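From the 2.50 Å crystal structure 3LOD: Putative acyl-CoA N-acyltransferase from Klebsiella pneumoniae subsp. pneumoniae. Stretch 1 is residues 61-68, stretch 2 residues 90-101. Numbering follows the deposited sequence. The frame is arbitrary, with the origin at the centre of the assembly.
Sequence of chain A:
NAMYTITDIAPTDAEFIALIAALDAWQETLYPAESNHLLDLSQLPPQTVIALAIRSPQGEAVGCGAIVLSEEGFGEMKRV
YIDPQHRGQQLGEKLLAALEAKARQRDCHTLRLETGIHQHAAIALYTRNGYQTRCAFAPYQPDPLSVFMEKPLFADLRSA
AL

Stretch 1 (61-68) AVGCGAIV
Stretch 2 (90-101) QLGEKLLAALEA

Residues 61-68 form a β-strand, and residues 91-101 form an α-helix that packs against it, with Gln90 at the N-cap position. The two run in nearly the same direction: their N-to-C axes make an angle of 30° (signed crossing angle -30°) and approach to 9.0 Å. Cys64 CA sits 7.4 Å from Leu95 CA, and Ala66 CA 7.1 Å from Leu99 CA, so a two-residue step along the strand matches a four-residue step along the helix, slightly more than one turn. No hydrogen bond joins the stretches; the helix has its own i to i-4 bonds, such as Leu95 N to Leu91 O (2.9 Å) and Leu99 N to Leu95 O (2.9 Å), and presents a stripe of leucines, Leu91, Leu95 and Leu99, all pointing toward the strand.

Ala61 begins the strand (phi/psi -65/129) beyond reach of the helix. Val62 departs from regular extended geometry at -135/-7, with chi1 at 93°, between wells. The CA-to-CB bond points sideways, yet Val62 CG1 meets Leu91 CD1 at 4.2 Å, a loose apolar contact between branched side chains. Leu91 is m,t (chi1 -62°, chi2 -171°).

From Gly63 to Ala66 the backbone is very extended, with phi from -156° to -172° and psi from 155° to 173°. An idealised CB on Gly63 would point toward the helix but lie 4.7 Å from Leu95 CD2, not tight. Cys64, chi1 p at 63°, points away from the helix, so its backbone makes the contact: Cys64 O lies 3.4 Å from Leu95 CD2. Leu95 is t,p (176°, 61°), and the same methyl reaches Gly65, with Leu95 CD2 3.9 Å from Gly65 N.

Gly65 suits this place because leucine methyls occupy the space over its CA. An idealised CB on Gly65 would point toward the helix and lie 3.2 Å from Leu99 CD1, which is tight, and 3.6 Å from Leu95 CD2. Without one, Leu99, m,t (-73°, 158°), can settle against the bare backbone, its CD2 3.7 Å from Gly65 O. Leu99 CD2 also lies 4.0 Å from Ala66 N, while the small Ala66 side chain points away.

Ile67 (-131/130) returns a large side chain to the helix-facing side. With the side chain m,t (-71°, 168°), Ile67 CD1 lies 3.6 Å from Leu99 CB, an apolar contact, and 3.4 Å from Leu99 O. Its tip thus reaches the helix backbone, filling space beside Leu99, which buries the most area of any residue in the pairing. Val68 (-104/119, chi1 t at 173°) lies out of reach. Altogether 287 Å² is buried, through apolar contacts and methyls lying against backbone.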

# COMPACT_ATOMS: atom_id res chain seq x y z
N ALA A 61 -0.18 11.91 10.63
CA ALA A 61 -0.22 10.78 9.69
C ALA A 61 -1.67 10.50 9.38
O ALA A 61 -2.51 10.34 10.25
CB ALA A 61 0.39 9.59 10.25
N VAL A 62 -1.97 10.43 8.09
CA VAL A 62 -3.32 10.65 7.62
C VAL A 62 -3.56 9.54 6.60
O VAL A 62 -4.68 9.33 6.15
CB VAL A 62 -3.41 12.15 7.10
CG1 VAL A 62 -3.15 12.32 5.61
CG2 VAL A 62 -4.65 12.85 7.58
N GLY A 63 -2.51 8.79 6.29
CA GLY A 63 -2.56 7.70 5.32
C GLY A 63 -1.26 6.90 5.37
O GLY A 63 -0.25 7.38 5.90
N CYS A 64 -1.25 5.68 4.86
CA CYS A 64 0.01 4.96 4.82
C CYS A 64 -0.04 3.82 3.86
O CYS A 64 -1.14 3.50 3.35
CB CYS A 64 0.33 4.39 6.19
SG CYS A 64 -0.92 3.17 6.74
N GLY A 65 1.11 3.17 3.64
CA GLY A 65 1.13 1.94 2.85
C GLY A 65 2.50 1.31 2.89
O GLY A 65 3.47 1.90 3.41
N ALA A 66 2.61 0.11 2.33
CA ALA A 66 3.84 -0.66 2.50
C ALA A 66 4.04 -1.67 1.39
O ALA A 66 3.05 -2.11 0.71
CB ALA A 66 3.83 -1.36 3.82
N ILE A 67 5.30 -2.00 1.18
CA ILE A 67 5.68 -2.98 0.18
C ILE A 67 6.62 -3.94 0.85
O ILE A 67 7.59 -3.52 1.51
CB ILE A 67 6.41 -2.32 -1.00
CG1 ILE A 67 5.41 -1.51 -1.82
CG2 ILE A 67 7.12 -3.38 -1.88
CD1 ILE A 67 6.07 -0.60 -2.83
N VAL A 68 6.33 -5.22 0.68
CA VAL A 68 7.19 -6.30 1.15
C VAL A 68 7.91 -6.85 -0.06
O VAL A 68 7.25 -7.34 -0.99
CB VAL A 68 6.35 -7.43 1.71
CG1 VAL A 68 7.26 -8.68 2.06
CG2 VAL A 68 5.54 -6.95 2.91
N GLN A 90 -6.49 13.05 -4.35
CA GLN A 90 -5.38 12.41 -5.03
C GLN A 90 -4.21 11.98 -4.15
O GLN A 90 -3.14 11.75 -4.67
CB GLN A 90 -4.83 13.29 -6.17
CG GLN A 90 -5.81 13.53 -7.30
CD GLN A 90 -6.68 14.71 -7.01
OE1 GLN A 90 -6.19 15.73 -6.52
NE2 GLN A 90 -7.97 14.58 -7.28
N LEU A 91 -4.42 11.81 -2.85
CA LEU A 91 -3.34 11.38 -1.96
C LEU A 91 -2.93 9.94 -2.22
O LEU A 91 -1.76 9.58 -2.02
CB LEU A 91 -3.70 11.58 -0.46
CG LEU A 91 -3.99 12.99 0.11
CD1 LEU A 91 -4.11 12.96 1.61
CD2 LEU A 91 -2.93 13.99 -0.31
N GLY A 92 -3.90 9.11 -2.61
CA GLY A 92 -3.62 7.69 -2.87
C GLY A 92 -2.53 7.65 -3.92
O GLY A 92 -1.49 6.97 -3.77
N GLU A 93 -2.76 8.46 -4.95
CA GLU A 93 -1.85 8.69 -6.06
C GLU A 93 -0.50 9.13 -5.61
O GLU A 93 0.50 8.64 -6.11
CB GLU A 93 -2.41 9.83 -6.88
CG GLU A 93 -2.42 9.64 -8.32
CD GLU A 93 -3.62 10.39 -8.88
OE1 GLU A 93 -3.48 11.47 -9.58
OE2 GLU A 93 -4.74 9.90 -8.53
N LYS A 94 -0.45 10.11 -4.73
CA LYS A 94 0.82 10.65 -4.30
C LYS A 94 1.63 9.57 -3.60
O LYS A 94 2.80 9.35 -3.93
CB LYS A 94 0.60 11.88 -3.43
CG LYS A 94 1.86 12.55 -2.94
CD LYS A 94 1.68 14.11 -2.74
CE LYS A 94 2.99 14.74 -2.18
NZ LYS A 94 3.37 16.10 -2.71
N LEU A 95 0.96 8.86 -2.69
CA LEU A 95 1.54 7.76 -1.90
C LEU A 95 2.00 6.58 -2.76
O LEU A 95 3.14 6.15 -2.70
CB LEU A 95 0.54 7.24 -0.86
CG LEU A 95 0.93 6.03 -0.00
CD1 LEU A 95 2.19 6.29 0.87
CD2 LEU A 95 -0.25 5.66 0.90
N LEU A 96 1.07 6.05 -3.55
CA LEU A 96 1.39 5.02 -4.53
C LEU A 96 2.67 5.34 -5.32
O LEU A 96 3.58 4.49 -5.40
CB LEU A 96 0.19 4.84 -5.45
CG LEU A 96 0.31 3.81 -6.56
CD1 LEU A 96 0.50 2.44 -5.94
CD2 LEU A 96 -0.93 3.82 -7.46
N ALA A 97 2.80 6.55 -5.87
CA ALA A 97 4.00 6.89 -6.66
C ALA A 97 5.25 6.86 -5.80
O ALA A 97 6.34 6.57 -6.27
CB ALA A 97 3.86 8.24 -7.26
N ALA A 98 5.08 7.16 -4.52
CA ALA A 98 6.21 7.27 -3.62
C ALA A 98 6.68 5.88 -3.22
O ALA A 98 7.90 5.68 -3.01
CB ALA A 98 5.83 8.08 -2.42
N LEU A 99 5.75 4.92 -3.12
CA LEU A 99 6.11 3.54 -2.79
C LEU A 99 6.80 2.88 -3.99
O LEU A 99 7.77 2.13 -3.87
CB LEU A 99 4.85 2.74 -2.39
CG LEU A 99 4.23 3.07 -1.01
CD1 LEU A 99 2.78 2.65 -0.96
CD2 LEU A 99 4.99 2.36 0.08
N GLU A 100 6.27 3.17 -5.17
CA GLU A 100 6.90 2.72 -6.40
C GLU A 100 8.30 3.29 -6.46
O GLU A 100 9.29 2.55 -6.70
CB GLU A 100 6.07 3.16 -7.63
CG GLU A 100 4.68 2.60 -7.61
CD GLU A 100 3.85 3.05 -8.81
OE1 GLU A 100 4.22 4.06 -9.46
OE2 GLU A 100 2.84 2.37 -9.10
N ALA A 101 8.45 4.59 -6.22
CA ALA A 101 9.83 5.13 -6.34
C ALA A 101 10.77 4.35 -5.40
O ALA A 101 11.86 3.94 -5.80
CB ALA A 101 9.93 6.67 -6.16